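Local coordinates for protein PlaB phospholipase (PDB 6ZTI) that probably hydrolyses phospholipids as an alpha/beta-hydrolase-type virulence enzyme of Legionella pneumophila, with its activity controlled by NAD(H)-mediated tetramerization, at residues S210-E214 against V379-R383; N338-I344 against T392-D398. Residue numbers count along the deposited sequence, not the author numbering.

Interaction 1: residues S210-E214 against V379-R383; sequences SYTGE and VDRQR. With SND (thionicotinamide-adenine-dinucleotide), chain H.
Residues 210-212 form a short 3-10 turn, with Gly213 N donating to Ser210 O at 2.9 Å and Glu214 N to Tyr211 O at 3.2 Å; the chain extends again at Glu214 (phi/psi -64/131). Facing it is strand 379-383. Its first residue departs from beta geometry (Val379, -111/-50), and Val379 and Asp380 both face Phe394 of the next strand, a classic beta bulge. The two backbones stay well apart, the closest alpha carbons being Glu214 CA and Val379 CA at 8.6 Å, so side chains make the contact. Tyr211, chi1 -80° (m), reaches the strand with its hydroxyl: OH donates to Asp380 OD2 at 2.8 Å and accepts from Gln382 NE2 at 3.1 Å. Asp380 (chi1 t) and Gln382 (chi1 -142°, between wells) both point to the turn, and Gln382 NE2 also binds Ala137 O. The contact joins a loop following the parallel sheet of the alpha/beta-hydrolase part to the mixed beta sheet, and a dinucleotide pocket lies at this junction. The thionicotinamide ring of SND has its C3N over one face of Tyr211, while Asp380 OD1, on the same side of the nicotinamide plane as Tyr211, approaches its C6N edge to 3.1 Å; Gln382 NE2 lies 3.7 Å from the ribose O4D. Glu214, extended (t, t), brings OE2 to 3.8 Å from Asp380 CB and 3.9 Å from Val379 CG1; Arg222 forms salt bridges with both Glu214 and Asp380. Arg381 points away, its NE pairing with a phosphate oxygen of another SND and its NH2 with Val208 O of the second subunit.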
ATOM      1  N   SER B 210     -19.342   5.144  16.200  1.00  7.80           N
ATOM      2  CA  SER B 210     -20.332   6.105  16.660  1.00 10.96           C
ATOM      3  C   SER B 210     -21.145   6.719  15.524  1.00 12.32           C
ATOM      4  O   SER B 210     -22.177   7.340  15.803  1.00 10.55           O
ATOM      5  CB  SER B 210     -19.633   7.194  17.481  1.00  9.26           C
ATOM      6  OG  SER B 210     -18.716   7.930  16.684  1.00 14.27           O
ATOM      7  N   TYR B 211     -20.729   6.561  14.261  1.00  9.22           N
ATOM      8  CA  TYR B 211     -21.610   6.929  13.157  1.00 15.31           C
ATOM      9  C   TYR B 211     -22.989   6.282  13.300  1.00  7.18           C
ATOM     10  O   TYR B 211     -23.997   6.847  12.857  1.00  9.25           O
ATOM     11  CB  TYR B 211     -20.995   6.516  11.819  1.00 10.66           C
ATOM     12  CG  TYR B 211     -19.922   7.425  11.254  1.00  8.20           C
ATOM     13  CD1 TYR B 211     -19.985   8.804  11.386  1.00  7.83           C
ATOM     14  CD2 TYR B 211     -18.845   6.884  10.562  1.00  8.65           C
ATOM     15  CE1 TYR B 211     -18.992   9.616  10.844  1.00 11.32           C
ATOM     16  CE2 TYR B 211     -17.857   7.674  10.033  1.00 12.44           C
ATOM     17  CZ  TYR B 211     -17.927   9.027  10.165  1.00  8.61           C
ATOM     18  OH  TYR B 211     -16.925   9.779   9.607  1.00 13.09           O
ATOM     19  N   THR B 212     -23.062   5.116  13.939  1.00  6.15           N
ATOM     20  CA  THR B 212     -24.351   4.447  14.083  1.00  7.54           C
ATOM     21  C   THR B 212     -25.301   5.177  15.025  1.00  7.81           C
ATOM     22  O   THR B 212     -26.453   4.749  15.157  1.00  6.58           O
ATOM     23  CB  THR B 212     -24.140   3.022  14.558  1.00 10.11           C
ATOM     24  OG1 THR B 212     -23.453   3.021  15.813  1.00 11.21           O
ATOM     25  CG2 THR B 212     -23.319   2.249  13.539  1.00 15.88           C
ATOM     26  N   GLY B 213     -24.847   6.242  15.693  1.00  6.25           N
ATOM     27  CA  GLY B 213     -25.721   7.095  16.487  1.00  6.29           C
ATOM     28  C   GLY B 213     -25.577   8.582  16.189  1.00  8.99           C
ATOM     29  O   GLY B 213     -25.986   9.421  16.997  1.00 10.41           O
ATOM     30  N   GLU B 214     -25.026   8.924  15.023  1.00  8.39           N
ATOM     31  CA  GLU B 214     -24.664  10.306  14.729  1.00  5.15           C
ATOM     32  C   GLU B 214     -25.885  11.207  14.681  1.00  8.65           C
ATOM     33  O   GLU B 214     -26.873  10.907  14.000  1.00  6.08           O
ATOM     34  CB  GLU B 214     -23.926  10.371  13.399  1.00  4.81           C
ATOM     35  CG  GLU B 214     -23.428  11.728  12.999  1.00 15.35           C
ATOM     36  CD  GLU B 214     -22.763  11.675  11.645  1.00 15.43           C
ATOM     37  OE1 GLU B 214     -23.410  11.178  10.689  1.00 11.84           O
ATOM     38  OE2 GLU B 214     -21.581  12.069  11.550  1.00 12.54           O
ATOM     39  N   VAL B 379     -19.254  18.550  13.236  1.00  6.85           N
ATOM     40  CA  VAL B 379     -19.671  17.198  13.579  1.00 11.24           C
ATOM     41  C   VAL B 379     -18.672  16.155  13.082  1.00  7.77           C
ATOM     42  O   VAL B 379     -18.264  15.272  13.837  1.00  6.55           O
ATOM     43  CB  VAL B 379     -21.089  16.897  13.046  1.00  4.40           C
ATOM     44  CG1 VAL B 379     -21.512  15.489  13.489  1.00  7.16           C
ATOM     45  CG2 VAL B 379     -22.080  17.958  13.517  1.00 10.24           C
ATOM     46  N   ASP B 380     -18.280  16.228  11.809  1.00  9.52           N
ATOM     47  CA  ASP B 380     -17.465  15.170  11.222  1.00  7.19           C
ATOM     48  C   ASP B 380     -16.667  15.675  10.024  1.00  5.29           C
ATOM     49  O   ASP B 380     -17.028  16.646   9.363  1.00  6.32           O
ATOM     50  CB  ASP B 380     -18.343  13.985  10.782  1.00  7.95           C
ATOM     51  CG  ASP B 380     -17.533  12.804  10.291  1.00 10.50           C
ATOM     52  OD1 ASP B 380     -16.752  12.257  11.099  1.00 13.17           O
ATOM     53  OD2 ASP B 380     -17.695  12.414   9.112  1.00  8.75           O
ATOM     54  N   ARG B 381     -15.595  14.956   9.720  1.00  6.17           N
ATOM     55  CA  ARG B 381     -14.926  15.099   8.438  1.00  6.29           C
ATOM     56  C   ARG B 381     -14.446  13.733   7.980  1.00  7.05           C
ATOM     57  O   ARG B 381     -14.075  12.880   8.787  1.00  7.26           O
ATOM     58  CB  ARG B 381     -13.734  16.082   8.497  1.00  5.81           C
ATOM     59  CG  ARG B 381     -12.614  15.631   9.391  1.00 12.65           C
ATOM     60  CD  ARG B 381     -11.663  16.776   9.696  1.00  7.44           C
ATOM     61  NE  ARG B 381     -10.347  16.319  10.131  1.00  9.51           N
ATOM     62  CZ  ARG B 381      -9.337  17.143  10.418  1.00 12.87           C
ATOM     63  NH1 ARG B 381      -9.501  18.453  10.324  1.00 12.00           N
ATOM     64  NH2 ARG B 381      -8.162  16.668  10.788  1.00 11.97           N
ATOM     65  N   GLN B 382     -14.440  13.543   6.666  1.00  5.26           N
ATOM     66  CA  GLN B 382     -14.010  12.292   6.066  1.00  9.14           C
ATOM     67  C   GLN B 382     -13.325  12.635   4.757  1.00  7.15           C
ATOM     68  O   GLN B 382     -13.754  13.550   4.054  1.00 11.69           O
ATOM     69  CB  GLN B 382     -15.196  11.335   5.820  1.00 10.81           C
ATOM     70  CG  GLN B 382     -14.899   9.860   6.090  1.00 15.34           C
ATOM     71  CD  GLN B 382     -16.075   8.908   5.806  1.00 10.41           C
ATOM     72  OE1 GLN B 382     -16.478   8.714   4.655  1.00 11.36           O
ATOM     73  NE2 GLN B 382     -16.596   8.281   6.862  1.00 10.10           N
ATOM     74  N   ARG B 383     -12.253  11.923   4.445  1.00  9.69           N
ATOM     75  CA  ARG B 383     -11.588  12.072   3.164  1.00  7.89           C
ATOM     76  C   ARG B 383     -11.685  10.755   2.420  1.00  6.40           C
ATOM     77  O   ARG B 383     -11.406   9.691   2.987  1.00 12.76           O
ATOM     78  CB  ARG B 383     -10.115  12.487   3.296  1.00 11.61           C
ATOM     79  CG  ARG B 383      -9.546  12.986   1.968  1.00 13.51           C
ATOM     80  CD  ARG B 383      -8.110  13.484   2.095  1.00 16.91           C
ATOM     81  NE  ARG B 383      -7.172  12.400   2.365  1.00 20.15           N
ATOM     82  CZ  ARG B 383      -5.858  12.559   2.471  1.00 23.16           C
ATOM     83  NH1 ARG B 383      -5.323  13.765   2.328  1.00 24.03           N
ATOM     84  NH2 ARG B 383      -5.076  11.510   2.708  1.00 19.39           N
TER
HETATM   85  PA  SND H 501     -10.355   6.057  13.790  1.00 16.30           P
HETATM   86  O1A SND H 501      -9.266   7.064  13.618  1.00 12.21           O
HETATM   87  O2A SND H 501     -11.414   6.323  14.823  1.00 15.14           O
HETATM   88  O5B SND H 501      -9.805   4.579  14.119  1.00 14.90           O
HETATM   89  C5B SND H 501      -8.618   4.142  13.443  1.00 14.87           C
HETATM   90  C4B SND H 501      -8.588   2.637  13.510  1.00 16.57           C
HETATM   91  O4B SND H 501      -8.643   2.204  14.892  1.00 14.02           O
HETATM   92  C3B SND H 501      -9.748   1.941  12.800  1.00 15.33           C
HETATM   93  O3B SND H 501      -9.268   0.787  12.126  1.00 18.28           O
HETATM   94  C2B SND H 501     -10.678   1.573  13.953  1.00 12.76           C
HETATM   95  O2B SND H 501     -11.497   0.455  13.651  1.00 16.60           O
HETATM   96  C1B SND H 501      -9.657   1.233  15.034  1.00 14.77           C
HETATM   97  N9A SND H 501     -10.181   1.313  16.391  1.00 11.74           N
HETATM   98  C8A SND H 501     -10.458   2.451  17.103  1.00 16.14           C
HETATM   99  N7A SND H 501     -11.031   2.232  18.262  1.00 13.66           N
HETATM  100  C5A SND H 501     -11.142   0.849  18.316  1.00  8.04           C
HETATM  101  C6A SND H 501     -11.719  -0.017  19.260  1.00 16.50           C
HETATM  102  N6A SND H 501     -12.247   0.396  20.417  1.00 12.89           N
HETATM  103  N1A SND H 501     -11.714  -1.339  18.984  1.00 15.49           N
HETATM  104  C2A SND H 501     -11.143  -1.757  17.852  1.00 19.32           C
HETATM  105  N3A SND H 501     -10.554  -1.034  16.895  1.00 18.68           N
HETATM  106  C4A SND H 501     -10.604   0.270  17.180  1.00 11.06           C
HETATM  107  O3  SND H 501     -11.095   5.869  12.397  1.00 13.98           O
HETATM  108  PN  SND H 501     -12.255   4.910  11.856  1.00 14.98           P
HETATM  109  O1N SND H 501     -12.982   4.382  13.037  1.00 16.47           O
HETATM  110  O2N SND H 501     -11.654   3.973  10.889  1.00 12.31           O
HETATM  111  O5D SND H 501     -13.163   5.980  11.075  1.00 21.78           O
HETATM  112  C5D SND H 501     -12.919   6.260   9.680  1.00 22.26           C
HETATM  113  C4D SND H 501     -13.113   7.735   9.397  1.00 22.86           C
HETATM  114  O4D SND H 501     -14.411   8.170   9.871  1.00 15.74           O
HETATM  115  C3D SND H 501     -12.116   8.688  10.055  1.00 18.26           C
HETATM  116  O3D SND H 501     -11.962   9.829   9.212  1.00 17.43           O
HETATM  117  C2D SND H 501     -12.817   9.021  11.372  1.00 16.59           C
HETATM  118  O2D SND H 501     -12.381  10.238  11.971  1.00 17.83           O
HETATM  119  C1D SND H 501     -14.252   9.143  10.874  1.00 12.48           C
HETATM  120  N1N SND H 501     -15.224   8.818  12.017  1.00 18.21           N
HETATM  121  C2N SND H 501     -15.471   7.515  12.226  1.00 10.97           C
HETATM  122  C3N SND H 501     -16.409   7.132  13.163  1.00 10.19           C
HETATM  123  C7N SND H 501     -16.793   5.701  13.296  1.00 14.24           C
HETATM  124  S7N SND H 501     -18.388   5.260  13.464  1.00 24.03           S
HETATM  125  N7N SND H 501     -15.823   4.813  13.236  1.00 14.65           N
HETATM  126  C4N SND H 501     -17.067   8.117  13.890  1.00 11.95           C
HETATM  127  C5N SND H 501     -16.774   9.451  13.672  1.00 12.07           C
HETATM  128  C6N SND H 501     -15.839   9.788  12.721  1.00 19.91           C

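Interaction 2: residues N338-I344 against T392-D398; sequences NRYSMII and TYFLDYD. With SND (thionicotinamide-adenine-dinucleotide), chain J.
Here two antiparallel strands of the large mixed beta sheet pair in regular fashion, and the second runs straight into a capped helix. The axes of strand segments 340-344 and 392-396 approach to 4.6 Å, with their N-to-C directions at 160°. Ser341-Leu395 and Ile343-Tyr393 are hydrogen-bonded pairs (Ser341 N to Leu395 O 2.9 Å, Leu395 N to Ser341 O 2.8 Å, Ile343 N to Tyr393 O 2.8 Å, Tyr393 N to Ile343 O 2.9 Å); Tyr340-Asp396, Met342-Phe394 and Ile344-Thr392 are non-hydrogen-bonded pairs. The latter three pairs share one face. There Phe394 (chi1 t, chi2 46°) leans back along the sheet, its CZ 3.5 Å from Tyr340 CB; the ring centroids of Tyr340 and Phe394 are 5.5 Å apart with planes at 30°, slid so far that they barely overlap. Met342, t in chi1 and chi2, makes an oblique Met-aromatic contact, SD lying 5.4 Å from the Phe394 ring centroid. On the other face Ile343 CD1 touches Leu395 CD1 at 3.8 Å, both side chains being m,t. Ser341 OG bonds to His448 O. Asp396 (chi1 t) is the N-cap of helix 397-404: OD1 receives Ile399 N, and OD2 accepts Asn338 ND2 at 2.8 Å. Beyond the strand end, Tyr397 N bonds to Arg339 O at 2.8 Å, and Asp398 (chi1 m) takes Arg339 N on OD2 at 3.0 Å and forms a salt bridge through OD1 with Arg339 NE and NH2, each 3.1 Å away. Tyr393, its chi1 of -98° between wells, swings its ring away from the neighbouring strand, so that its OH donates to adenine N3A of SND at 2.8 Å.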
ATOM      1  N   ASN B 338     -29.767  18.977  16.237  1.00 12.41           N
ATOM      2  CA  ASN B 338     -30.098  20.232  15.571  1.00 12.98           C
ATOM      3  C   ASN B 338     -30.394  19.935  14.108  1.00 11.42           C
ATOM      4  O   ASN B 338     -30.943  18.878  13.796  1.00 13.38           O
ATOM      5  CB  ASN B 338     -28.965  21.246  15.738  1.00  7.67           C
ATOM      6  CG  ASN B 338     -28.839  21.744  17.172  1.00 14.06           C
ATOM      7  OD1 ASN B 338     -29.837  22.038  17.823  1.00 18.78           O
ATOM      8  ND2 ASN B 338     -27.617  21.804  17.677  1.00 18.92           N
ATOM      9  N   ARG B 339     -30.057  20.858  13.210  1.00 10.62           N
ATOM     10  CA  ARG B 339     -30.110  20.642  11.773  1.00  6.26           C
ATOM     11  C   ARG B 339     -28.707  20.844  11.229  1.00  7.86           C
ATOM     12  O   ARG B 339     -27.945  21.662  11.753  1.00  9.90           O
ATOM     13  CB  ARG B 339     -31.118  21.583  11.118  1.00  8.27           C
ATOM     14  CG  ARG B 339     -32.427  21.634  11.867  1.00 15.59           C
ATOM     15  CD  ARG B 339     -33.379  22.628  11.294  1.00 17.85           C
ATOM     16  NE  ARG B 339     -32.836  23.977  11.303  1.00 15.67           N
ATOM     17  CZ  ARG B 339     -33.383  24.994  10.653  1.00 23.42           C
ATOM     18  NH1 ARG B 339     -34.500  24.814   9.958  1.00 20.15           N
ATOM     19  NH2 ARG B 339     -32.812  26.188  10.702  1.00 19.61           N
ATOM     20  N   TYR B 340     -28.348  20.064  10.204  1.00  5.08           N
ATOM     21  CA  TYR B 340     -26.962  19.952   9.771  1.00 10.74           C
ATOM     22  C   TYR B 340     -26.811  20.167   8.267  1.00 12.31           C
ATOM     23  O   TYR B 340     -27.747  19.957   7.493  1.00  8.70           O
ATOM     24  CB  TYR B 340     -26.393  18.568  10.198  1.00 11.35           C
ATOM     25  CG  TYR B 340     -26.581  18.318  11.690  1.00  6.80           C
ATOM     26  CD1 TYR B 340     -27.769  17.826  12.178  1.00  7.69           C
ATOM     27  CD2 TYR B 340     -25.579  18.620  12.609  1.00  9.19           C
ATOM     28  CE1 TYR B 340     -27.960  17.621  13.529  1.00  5.97           C
ATOM     29  CE2 TYR B 340     -25.765  18.426  13.956  1.00  8.41           C
ATOM     30  CZ  TYR B 340     -26.960  17.920  14.407  1.00 13.07           C
ATOM     31  OH  TYR B 340     -27.184  17.709  15.737  1.00 12.39           O
ATOM     32  N   SER B 341     -25.615  20.618   7.868  1.00  7.73           N
ATOM     33  CA  SER B 341     -25.239  20.831   6.476  1.00  3.78           C
ATOM     34  C   SER B 341     -24.021  19.975   6.158  1.00  4.77           C
ATOM     35  O   SER B 341     -23.142  19.794   7.005  1.00  9.54           O
ATOM     36  CB  SER B 341     -24.927  22.297   6.194  1.00  7.37           C
ATOM     37  OG  SER B 341     -25.994  23.142   6.598  1.00 10.09           O
ATOM     38  N   MET B 342     -23.973  19.439   4.941  1.00  6.66           N
ATOM     39  CA  MET B 342     -22.851  18.636   4.487  1.00  7.08           C
ATOM     40  C   MET B 342     -22.211  19.326   3.294  1.00  5.73           C
ATOM     41  O   MET B 342     -22.907  19.808   2.392  1.00  9.52           O
ATOM     42  CB  MET B 342     -23.301  17.222   4.130  1.00  6.99           C
ATOM     43  CG  MET B 342     -22.168  16.263   3.962  1.00 10.99           C
ATOM     44  SD  MET B 342     -22.678  14.553   4.045  1.00  9.35           S
ATOM     45  CE  MET B 342     -22.871  14.200   2.310  1.00 10.85           C
ATOM     46  N   ILE B 343     -20.897  19.423   3.323  1.00  7.20           N
ATOM     47  CA  ILE B 343     -20.124  20.010   2.248  1.00  6.33           C
ATOM     48  C   ILE B 343     -19.251  18.911   1.677  1.00  5.37           C
ATOM     49  O   ILE B 343     -18.548  18.221   2.424  1.00  9.20           O
ATOM     50  CB  ILE B 343     -19.264  21.186   2.736  1.00 10.49           C
ATOM     51  CG1 ILE B 343     -20.090  22.157   3.576  1.00 15.17           C
ATOM     52  CG2 ILE B 343     -18.627  21.893   1.519  1.00  8.45           C
ATOM     53  CD1 ILE B 343     -19.294  23.373   4.033  1.00 11.06           C
ATOM     54  N   ILE B 344     -19.309  18.726   0.367  1.00  7.31           N
ATOM     55  CA  ILE B 344     -18.402  17.825  -0.336  1.00  8.32           C
ATOM     56  C   ILE B 344     -17.471  18.711  -1.155  1.00  6.53           C
ATOM     57  O   ILE B 344     -17.917  19.384  -2.090  1.00 10.44           O
ATOM     58  CB  ILE B 344     -19.150  16.822  -1.230  1.00  6.42           C
ATOM     59  CG1 ILE B 344     -20.144  16.005  -0.410  1.00  8.62           C
ATOM     60  CG2 ILE B 344     -18.146  15.846  -1.922  1.00  8.52           C
ATOM     61  CD1 ILE B 344     -21.153  15.230  -1.259  1.00  8.23           C
ATOM     62  N   THR B 392     -15.204  15.579   2.811  1.00  6.71           N
ATOM     63  CA  THR B 392     -16.575  15.860   3.220  1.00 11.67           C
ATOM     64  C   THR B 392     -16.588  16.360   4.660  1.00  6.45           C
ATOM     65  O   THR B 392     -16.118  15.667   5.568  1.00 10.26           O
ATOM     66  CB  THR B 392     -17.453  14.611   3.053  1.00  7.12           C
ATOM     67  OG1 THR B 392     -17.506  14.237   1.664  1.00 10.67           O
ATOM     68  CG2 THR B 392     -18.844  14.880   3.522  1.00 10.10           C
ATOM     69  N   TYR B 393     -17.135  17.551   4.866  1.00  6.27           N
ATOM     70  CA  TYR B 393     -17.370  18.096   6.197  1.00  6.29           C
ATOM     71  C   TYR B 393     -18.854  18.039   6.508  1.00  7.28           C
ATOM     72  O   TYR B 393     -19.690  18.278   5.637  1.00  8.06           O
ATOM     73  CB  TYR B 393     -16.902  19.555   6.311  1.00  9.74           C
ATOM     74  CG  TYR B 393     -15.522  19.739   6.930  1.00  9.51           C
ATOM     75  CD1 TYR B 393     -14.394  19.259   6.304  1.00 11.22           C
ATOM     76  CD2 TYR B 393     -15.366  20.416   8.123  1.00 11.06           C
ATOM     77  CE1 TYR B 393     -13.143  19.423   6.857  1.00 11.15           C
ATOM     78  CE2 TYR B 393     -14.108  20.593   8.690  1.00 15.71           C
ATOM     79  CZ  TYR B 393     -13.004  20.105   8.049  1.00  7.89           C
ATOM     80  OH  TYR B 393     -11.754  20.278   8.608  1.00 11.15           O
ATOM     81  N   PHE B 394     -19.163  17.764   7.766  1.00  7.68           N
ATOM     82  CA  PHE B 394     -20.515  17.719   8.288  1.00  6.00           C
ATOM     83  C   PHE B 394     -20.586  18.718   9.431  1.00  6.25           C
ATOM     84  O   PHE B 394     -19.816  18.614  10.400  1.00  6.57           O
ATOM     85  CB  PHE B 394     -20.831  16.293   8.750  1.00  7.94           C
ATOM     86  CG  PHE B 394     -22.284  16.030   9.016  1.00 10.42           C
ATOM     87  CD1 PHE B 394     -23.263  16.451   8.119  1.00  7.98           C
ATOM     88  CD2 PHE B 394     -22.666  15.317  10.140  1.00 11.91           C
ATOM     89  CE1 PHE B 394     -24.582  16.195   8.373  1.00  6.85           C
ATOM     90  CE2 PHE B 394     -23.982  15.056  10.390  1.00 10.14           C
ATOM     91  CZ  PHE B 394     -24.944  15.502   9.511  1.00 10.18           C
ATOM     92  N   LEU B 395     -21.501  19.678   9.317  1.00  5.84           N
ATOM     93  CA  LEU B 395     -21.538  20.839  10.184  1.00  5.82           C
ATOM     94  C   LEU B 395     -22.915  21.001  10.802  1.00 10.07           C
ATOM     95  O   LEU B 395     -23.936  20.641  10.204  1.00  5.80           O
ATOM     96  CB  LEU B 395     -21.208  22.136   9.418  1.00  7.19           C
ATOM     97  CG  LEU B 395     -19.952  22.119   8.555  1.00  9.40           C
ATOM     98  CD1 LEU B 395     -19.883  23.443   7.786  1.00  8.53           C
ATOM     99  CD2 LEU B 395     -18.707  21.893   9.374  1.00 11.83           C
ATOM    100  N   ASP B 396     -22.924  21.592  11.992  1.00  7.79           N
ATOM    101  CA  ASP B 396     -24.159  21.950  12.676  1.00  9.32           C
ATOM    102  C   ASP B 396     -24.604  23.302  12.142  1.00  6.58           C
ATOM    103  O   ASP B 396     -23.988  24.333  12.430  1.00  9.83           O
ATOM    104  CB  ASP B 396     -23.942  21.979  14.187  1.00  8.89           C
ATOM    105  CG  ASP B 396     -25.226  22.180  14.968  1.00 14.20           C
ATOM    106  OD1 ASP B 396     -26.075  22.987  14.535  1.00 12.47           O
ATOM    107  OD2 ASP B 396     -25.387  21.530  16.027  1.00 16.97           O
ATOM    108  N   TYR B 397     -25.673  23.305  11.358  1.00  9.32           N
ATOM    109  CA  TYR B 397     -26.096  24.546  10.731  1.00 10.03           C
ATOM    110  C   TYR B 397     -26.623  25.539  11.756  1.00  9.16           C
ATOM    111  O   TYR B 397     -26.403  26.746  11.631  1.00  9.73           O
ATOM    112  CB  TYR B 397     -27.164  24.274   9.683  1.00  6.33           C
ATOM    113  CG  TYR B 397     -27.690  25.559   9.090  1.00  8.01           C
ATOM    114  CD1 TYR B 397     -28.749  26.233   9.679  1.00 13.74           C
ATOM    115  CD2 TYR B 397     -27.098  26.122   7.961  1.00 10.76           C
ATOM    116  CE1 TYR B 397     -29.224  27.416   9.150  1.00 16.87           C
ATOM    117  CE2 TYR B 397     -27.565  27.306   7.426  1.00 12.10           C
ATOM    118  CZ  TYR B 397     -28.627  27.952   8.032  1.00 16.89           C
ATOM    119  OH  TYR B 397     -29.118  29.130   7.514  1.00 22.64           O
ATOM    120  N   ASP B 398     -27.362  25.066  12.746  1.00  7.85           N
ATOM    121  CA  ASP B 398     -27.959  26.003  13.688  1.00 12.08           C
ATOM    122  C   ASP B 398     -26.901  26.660  14.560  1.00  7.66           C
ATOM    123  O   ASP B 398     -27.057  27.819  14.945  1.00  6.81           O
ATOM    124  CB  ASP B 398     -29.010  25.286  14.534  1.00 11.42           C
ATOM    125  CG  ASP B 398     -30.209  24.849  13.710  1.00 20.72           C
ATOM    126  OD1 ASP B 398     -30.722  25.666  12.914  1.00 24.94           O
ATOM    127  OD2 ASP B 398     -30.623  23.684  13.841  1.00 19.23           O
TER
HETATM  128  PA  SND J 503     -12.238  22.337  17.078  1.00 10.28           P
HETATM  129  O1A SND J 503     -11.187  23.407  16.958  1.00  9.33           O
HETATM  130  O2A SND J 503     -12.059  21.336  18.163  1.00 13.35           O
HETATM  131  O5B SND J 503     -12.345  21.565  15.661  1.00  9.34           O
HETATM  132  C5B SND J 503     -13.271  20.505  15.368  1.00 16.74           C
HETATM  133  C4B SND J 503     -12.794  19.889  14.074  1.00  7.09           C
HETATM  134  O4B SND J 503     -12.840  20.867  13.007  1.00 12.61           O
HETATM  135  C3B SND J 503     -11.352  19.408  14.099  1.00  8.26           C
HETATM  136  O3B SND J 503     -11.215  18.379  13.141  1.00  8.39           O
HETATM  137  C2B SND J 503     -10.583  20.651  13.669  1.00  7.63           C
HETATM  138  O2B SND J 503      -9.304  20.307  13.153  1.00  6.68           O
HETATM  139  C1B SND J 503     -11.524  21.186  12.587  1.00  6.20           C
HETATM  140  N9A SND J 503     -11.448  22.626  12.369  1.00  7.38           N
HETATM  141  C8A SND J 503     -11.315  23.611  13.314  1.00  8.57           C
HETATM  142  N7A SND J 503     -11.269  24.824  12.818  1.00 12.94           N
HETATM  143  C5A SND J 503     -11.378  24.625  11.449  1.00 11.09           C
HETATM  144  C6A SND J 503     -11.400  25.513  10.358  1.00  9.51           C
HETATM  145  N6A SND J 503     -11.279  26.834  10.477  1.00  5.25           N
HETATM  146  N1A SND J 503     -11.550  24.986   9.119  1.00  8.67           N
HETATM  147  C2A SND J 503     -11.660  23.660   8.993  1.00  8.06           C
HETATM  148  N3A SND J 503     -11.632  22.723   9.945  1.00  6.94           N
HETATM  149  C4A SND J 503     -11.491  23.274  11.159  1.00  9.77           C
HETATM  150  O3  SND J 503     -13.700  22.934  17.251  1.00 10.33           O
HETATM  151  PN  SND J 503     -14.305  24.238  17.944  1.00 11.44           P
HETATM  152  O1N SND J 503     -13.580  24.499  19.210  1.00 11.31           O
HETATM  153  O2N SND J 503     -15.771  24.085  17.962  1.00 11.41           O
HETATM  154  O5D SND J 503     -13.852  25.346  16.887  1.00  9.18           O
HETATM  155  C5D SND J 503     -14.454  26.659  16.879  1.00  7.28           C
HETATM  156  C4D SND J 503     -13.439  27.655  16.373  1.00  9.48           C
HETATM  157  O4D SND J 503     -12.438  27.906  17.386  1.00  9.76           O
HETATM  158  C3D SND J 503     -12.665  27.236  15.127  1.00  9.60           C
HETATM  159  O3D SND J 503     -12.440  28.396  14.348  1.00 10.33           O
HETATM  160  C2D SND J 503     -11.341  26.733  15.694  1.00  6.41           C
HETATM  161  O2D SND J 503     -10.286  26.850  14.745  1.00  9.59           O
HETATM  162  C1D SND J 503     -11.156  27.707  16.844  1.00  8.44           C
HETATM  163  N1N SND J 503     -10.266  27.131  17.936  1.00  9.44           N
HETATM  164  C2N SND J 503      -9.145  27.794  18.267  1.00 14.54           C
HETATM  165  C3N SND J 503      -8.361  27.346  19.313  1.00 11.63           C
HETATM  166  C7N SND J 503      -7.114  28.056  19.703  1.00 12.67           C
HETATM  167  S7N SND J 503      -6.235  27.572  21.031  1.00 39.15           S
HETATM  168  N7N SND J 503      -6.744  29.072  18.950  1.00 11.79           N
HETATM  169  C4N SND J 503      -8.758  26.200  19.994  1.00 12.74           C
HETATM  170  C5N SND J 503      -9.906  25.531  19.618  1.00 15.24           C
HETATM  171  C6N SND J 503     -10.656  26.015  18.579  1.00  7.88           C

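In the fold
Interactions 1 and 2, centred about 11 Å apart, meet along one sheet: strand 390-396 lies between strands 340-349 and 378-383. Asp380 O to Phe394 N at 2.9 Å and Gln382 O to Thr392 N at 2.8 Å probably join them by hydrogen bonds, and Val379 CG2 packs 3.7 Å from Tyr340 CD2. Arg222, already paired with the acids of interaction 1, also makes a cation-pi contact with Phe394 of interaction 2. On the opposite face, Arg381 NH1 and Tyr393 OH, 3.4 Å apart, sit beside bound dinucleotide. The ligand over Tyr211 also contacts Arg381 and Tyr393 of the second subunit, consistent with NAD(H)-mediated assembly.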